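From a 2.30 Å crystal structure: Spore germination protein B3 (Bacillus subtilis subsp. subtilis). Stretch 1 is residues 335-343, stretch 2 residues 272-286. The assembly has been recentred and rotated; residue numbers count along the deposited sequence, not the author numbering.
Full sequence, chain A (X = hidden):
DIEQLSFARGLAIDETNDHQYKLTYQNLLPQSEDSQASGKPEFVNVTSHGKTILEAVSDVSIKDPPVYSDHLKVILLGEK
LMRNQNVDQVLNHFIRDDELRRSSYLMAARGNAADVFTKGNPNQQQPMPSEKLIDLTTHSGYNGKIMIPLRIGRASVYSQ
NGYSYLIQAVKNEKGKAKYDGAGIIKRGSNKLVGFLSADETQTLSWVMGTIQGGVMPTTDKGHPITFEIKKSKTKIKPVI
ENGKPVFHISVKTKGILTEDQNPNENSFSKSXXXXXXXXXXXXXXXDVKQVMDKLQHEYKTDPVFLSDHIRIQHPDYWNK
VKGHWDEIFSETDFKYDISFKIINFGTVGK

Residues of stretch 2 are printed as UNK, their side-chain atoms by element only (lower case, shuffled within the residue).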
# COMPACT_ATOMS: atom_id res chain seq x y z
N LYS A 335 4.94 15.38 -19.63
CA LYS A 335 5.17 16.81 -19.74
C LYS A 335 4.34 17.45 -18.64
O LYS A 335 3.12 17.29 -18.61
CB LYS A 335 4.73 17.33 -21.11
CG LYS A 335 5.47 16.70 -22.29
CD LYS A 335 6.93 17.12 -22.34
CE LYS A 335 7.62 16.60 -23.60
NZ LYS A 335 7.66 15.11 -23.64
N TYR A 336 4.99 18.17 -17.75
CA TYR A 336 4.33 18.74 -16.59
C TYR A 336 4.13 20.24 -16.73
O TYR A 336 4.97 20.93 -17.30
CB TYR A 336 5.13 18.44 -15.32
CG TYR A 336 5.44 16.97 -15.14
CD1 TYR A 336 4.59 16.15 -14.41
CD2 TYR A 336 6.57 16.41 -15.71
CE1 TYR A 336 4.86 14.79 -14.25
CE2 TYR A 336 6.85 15.05 -15.55
CZ TYR A 336 5.99 14.25 -14.82
OH TYR A 336 6.27 12.92 -14.67
N ASP A 337 3.01 20.73 -16.21
CA ASP A 337 2.74 22.15 -16.14
C ASP A 337 2.28 22.42 -14.71
O ASP A 337 1.12 22.21 -14.37
CB ASP A 337 1.67 22.56 -17.17
CG ASP A 337 1.42 24.06 -17.20
OD1 ASP A 337 1.04 24.57 -18.28
OD2 ASP A 337 1.61 24.75 -16.17
N ILE A 338 3.22 22.86 -13.88
CA ILE A 338 2.95 23.04 -12.47
C ILE A 338 2.84 24.53 -12.14
O ILE A 338 3.73 25.31 -12.47
CB ILE A 338 4.05 22.38 -11.62
CG1 ILE A 338 4.22 20.92 -12.05
CG2 ILE A 338 3.72 22.48 -10.15
CD1 ILE A 338 5.24 20.15 -11.24
N SER A 339 1.74 24.90 -11.50
CA SER A 339 1.48 26.29 -11.15
C SER A 339 1.07 26.40 -9.68
O SER A 339 0.03 25.89 -9.27
CB SER A 339 0.38 26.86 -12.04
OG SER A 339 0.12 28.22 -11.73
N PHE A 340 1.91 27.07 -8.90
CA PHE A 340 1.67 27.26 -7.48
C PHE A 340 1.21 28.69 -7.25
O PHE A 340 1.55 29.59 -8.02
CB PHE A 340 2.95 26.99 -6.67
CG PHE A 340 3.21 25.52 -6.38
CD1 PHE A 340 2.90 24.53 -7.30
CD2 PHE A 340 3.81 25.16 -5.18
CE1 PHE A 340 3.16 23.19 -7.02
CE2 PHE A 340 4.07 23.83 -4.90
CZ PHE A 340 3.75 22.85 -5.82
N LYS A 341 0.43 28.90 -6.19
CA LYS A 341 -0.07 30.23 -5.85
C LYS A 341 -0.07 30.43 -4.34
O LYS A 341 -0.79 29.73 -3.62
CB LYS A 341 -1.48 30.43 -6.41
CG LYS A 341 -1.54 30.59 -7.93
CD LYS A 341 -2.96 30.46 -8.48
CE LYS A 341 -3.43 28.99 -8.50
NZ LYS A 341 -4.81 28.84 -9.04
N ILE A 342 0.73 31.38 -3.86
CA ILE A 342 0.74 31.71 -2.44
C ILE A 342 -0.44 32.64 -2.17
O ILE A 342 -0.75 33.51 -2.98
CB ILE A 342 2.06 32.39 -1.97
CG1 ILE A 342 3.24 31.41 -2.00
CG2 ILE A 342 1.94 32.91 -0.55
CD1 ILE A 342 3.80 31.15 -3.36
N ILE A 343 -1.11 32.44 -1.04
CA ILE A 343 -2.26 33.26 -0.65
C ILE A 343 -2.07 33.77 0.79
O ILE A 343 -3.04 34.01 1.51
CB ILE A 343 -3.59 32.46 -0.80
CG1 ILE A 343 -3.63 31.24 0.13
CG2 ILE A 343 -3.77 32.01 -2.25
CD1 ILE A 343 -4.88 30.39 -0.03
N UNK A 272 8.42 38.73 -6.50
CA UNK A 272 9.08 37.90 -5.49
C UNK A 272 8.27 36.65 -5.10
O UNK A 272 8.86 35.60 -4.82
c UNK A 272 11.00 37.36 -2.85
c UNK A 272 9.45 38.76 -4.26
c UNK A 272 8.83 37.86 -1.99
c UNK A 272 11.29 36.64 -1.70
c UNK A 272 10.34 36.54 -0.70
c UNK A 272 9.77 37.98 -3.01
o UNK A 272 10.63 35.83 0.44
c UNK A 272 9.11 37.14 -0.84
N UNK A 273 6.94 36.75 -5.08
CA UNK A 273 6.11 35.57 -4.84
C UNK A 273 6.13 34.68 -6.07
O UNK A 273 6.21 33.46 -5.94
c UNK A 273 4.67 35.93 -4.45
c UNK A 273 5.52 36.90 -2.25
c UNK A 273 3.05 36.80 -2.73
c UNK A 273 4.40 36.13 -2.95
N UNK A 274 6.06 35.28 -7.26
CA UNK A 274 6.17 34.51 -8.50
C UNK A 274 7.49 33.75 -8.53
O UNK A 274 7.55 32.62 -9.02
n UNK A 274 4.20 37.09 -10.01
c UNK A 274 4.66 35.79 -10.09
c UNK A 274 3.62 35.04 -10.53
c UNK A 274 2.94 37.12 -10.38
c UNK A 274 6.07 35.40 -9.74
n UNK A 274 2.56 35.90 -10.70
N UNK A 275 8.53 34.37 -7.99
CA UNK A 275 9.85 33.76 -7.91
C UNK A 275 9.85 32.55 -6.97
O UNK A 275 10.35 31.49 -7.33
c UNK A 275 10.87 34.81 -7.46
c UNK A 275 13.23 35.54 -7.29
n UNK A 275 16.09 34.46 -5.26
c UNK A 275 12.30 34.35 -7.47
n UNK A 275 13.91 34.84 -4.62
c UNK A 275 14.85 34.81 -5.57
n UNK A 275 14.55 35.14 -6.83
N UNK A 276 9.30 32.71 -5.77
CA UNK A 276 9.20 31.59 -4.81
C UNK A 276 8.33 30.47 -5.36
O UNK A 276 8.64 29.29 -5.18
c UNK A 276 10.85 32.12 -2.26
c UNK A 276 9.58 32.89 -2.57
c UNK A 276 8.65 32.06 -3.46
c UNK A 276 8.87 33.26 -1.29
N UNK A 277 7.23 30.84 -6.00
CA UNK A 277 6.34 29.89 -6.65
C UNK A 277 7.11 29.03 -7.64
O UNK A 277 6.93 27.81 -7.69
c UNK A 277 3.21 32.16 -7.03
o UNK A 277 2.32 32.63 -6.29
c UNK A 277 4.17 31.17 -6.40
c UNK A 277 5.20 30.61 -7.36
o UNK A 277 3.34 32.48 -8.23
N UNK A 278 7.97 29.67 -8.43
CA UNK A 278 8.78 28.98 -9.42
C UNK A 278 9.71 27.96 -8.76
O UNK A 278 9.90 26.86 -9.29
o UNK A 278 9.35 28.89 -12.36
c UNK A 278 9.60 29.98 -10.24
n UNK A 278 11.43 29.41 -11.72
c UNK A 278 10.12 29.37 -11.54
N UNK A 279 10.28 28.32 -7.61
CA UNK A 279 11.18 27.43 -6.87
C UNK A 279 10.43 26.18 -6.41
O UNK A 279 10.92 25.06 -6.58
c UNK A 279 13.39 30.02 -4.98
c UNK A 279 12.74 29.26 -6.11
c UNK A 279 11.82 28.13 -5.65
c UNK A 279 12.61 27.14 -4.82
N UNK A 280 9.25 26.36 -5.82
CA UNK A 280 8.44 25.24 -5.36
C UNK A 280 7.98 24.37 -6.54
O UNK A 280 8.01 23.15 -6.46
c UNK A 280 8.01 27.74 -0.90
c UNK A 280 7.01 27.72 -3.08
c UNK A 280 8.49 26.46 -1.11
c UNK A 280 7.20 25.72 -4.60
c UNK A 280 8.22 25.81 -2.30
c UNK A 280 7.50 26.44 -3.31
c UNK A 280 7.27 28.37 -1.89
N UNK A 281 7.55 25.02 -7.62
CA UNK A 281 7.09 24.33 -8.82
C UNK A 281 8.18 23.44 -9.41
O UNK A 281 7.93 22.27 -9.70
c UNK A 281 6.65 25.34 -9.89
c UNK A 281 5.13 27.32 -10.36
o UNK A 281 4.22 28.09 -10.00
o UNK A 281 5.89 27.58 -11.32
c UNK A 281 5.31 26.00 -9.61
N UNK A 282 9.37 24.01 -9.59
CA UNK A 282 10.50 23.27 -10.15
C UNK A 282 10.89 22.08 -9.28
O UNK A 282 11.26 21.03 -9.80
c UNK A 282 11.71 24.18 -10.37
n UNK A 282 14.23 27.27 -13.38
c UNK A 282 12.94 26.55 -13.15
c UNK A 282 11.60 25.10 -11.58
c UNK A 282 12.87 25.93 -11.77
N UNK A 283 10.81 22.24 -7.96
CA UNK A 283 11.14 21.16 -7.04
C UNK A 283 10.18 19.98 -7.21
O UNK A 283 10.60 18.84 -7.32
c UNK A 283 11.71 19.86 -2.19
c UNK A 283 11.36 20.50 -4.58
c UNK A 283 11.72 21.00 -3.20
c UNK A 283 11.16 21.64 -5.58
n UNK A 283 12.48 18.66 -2.62
N UNK A 284 8.88 20.27 -7.24
CA UNK A 284 7.89 19.21 -7.42
C UNK A 284 8.17 18.47 -8.72
O UNK A 284 8.11 17.23 -8.77
c UNK A 284 6.46 19.78 -7.43
c UNK A 284 5.32 17.88 -6.25
c UNK A 284 3.96 19.49 -7.59
c UNK A 284 5.31 18.78 -7.48
N UNK A 285 8.49 19.22 -9.77
CA UNK A 285 8.75 18.64 -11.08
C UNK A 285 9.94 17.68 -11.06
O UNK A 285 9.84 16.56 -11.55
o UNK A 285 8.52 19.80 -15.68
c UNK A 285 9.20 19.14 -13.52
c UNK A 285 9.05 20.17 -14.62
c UNK A 285 8.99 19.72 -12.13
o UNK A 285 9.46 21.33 -14.43
N UNK A 286 11.06 18.12 -10.50
CA UNK A 286 12.23 17.24 -10.49
C UNK A 286 12.02 16.05 -9.55
O UNK A 286 12.49 14.96 -9.82
c UNK A 286 13.53 18.01 -10.17
c UNK A 286 15.14 19.12 -8.59
c UNK A 286 14.85 21.45 -7.80
n UNK A 286 14.96 20.55 -8.78
c UNK A 286 13.79 18.35 -8.72
n UNK A 286 14.67 22.73 -8.12
n UNK A 286 14.92 21.11 -6.51

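Position 272 opens the helix segment with one carbon leading into a six-carbon ring that bears an oxygen; this is Tyr272, and its side chain does not reach the strand. Position 273 carries four carbons forked at the second, as in leucine. Its CA-to-CB bond points toward the strand, yet the closest contact runs from O of Leu273 to CD1 of Ile342 at 4.2 Å, so Leu273 borders the contact loosely. At 274, one carbon bears a five-membered ring of three carbons and two nitrogens: the CA-to-CB bond of His274 points away, though the ring end comes nearer, without making contact. At 275, three carbons, a nitrogen and a carbon holding two more nitrogens spell Arg275, which is out of reach and has NH1 hydrogen-bonded elsewhere in the structure.

Position 276 again has four carbons forked at the second; Leu276 is buried, and its CA-to-CB bond points sideways. Position 277 has three carbons, the third carrying two oxygens. Three carbons exclude aspartate, and two oxygens on the third, with no nitrogen, exclude glutamine: Glu277. OE2 of Glu277 accepts a hydrogen bond from N of Ile342 at 3.2 Å, with an N-H...O angle of 163°, while CG of Glu277 lies 3.1 Å from CD1 of Ile342, a tight approach.

Position 278 has two carbons, the second bearing one oxygen and one nitrogen: Asn278, whose CA-to-CB bond points away. Position 279 forks at its first carbon, with one arm two carbons long, the pattern of Ile279, also out of reach. Position 280 has one carbon and an unsubstituted six-carbon ring, hence Phe280; its CB lies 3.5 Å from CD2 of Phe340.

At 281, three carbons end in two oxygens, repeating the pattern of 277 one helical turn later. This is Glu281: its OE2 accepts a hydrogen bond from N of Phe340 at 2.8 Å, with an almost linear angle of 178°, and its CG packs 3.6 Å from CD1 of Phe340. Positions 282 and 283 each have four carbons in a row ending in nitrogen. The CA-to-CB bond of Lys282 points away; Lys283 starts sideways, but its end leads away.

Position 284 forks at the second of four carbons. Leu284 places CD2 3.8 Å from CZ of Phe340, near the ring plane at its edge, and 3.9 Å from CD1 of Ile338. Position 285 has three carbons and two terminal oxygens: Glu285, whose OE2 comes within 3.7 Å of CB of Tyr336 and whose CB lies 3.9 Å from CD1 of Ile338. Position 286 has three carbons, a nitrogen, then a carbon carrying two more nitrogens: Arg286, out of reach.

The contact works by matching two repeats. Alternate strand residues, Tyr336 to Ile342, direct CB toward the helix, and their nearest helix CA atoms belong to Glu285, Glu281, Glu277 and Leu273, spaced by four, in reverse order, consistent with the 138° angle between the N-to-C directions. Glu281 and Glu277 each accept a hydrogen bond from a strand amide, while Phe340, with CA of Glu281 over one ring face, packs against Phe280 and Leu284. Together the stretches bury 647 Å².

Stretch 2 (272-286) YLHRLENIFEKKLER
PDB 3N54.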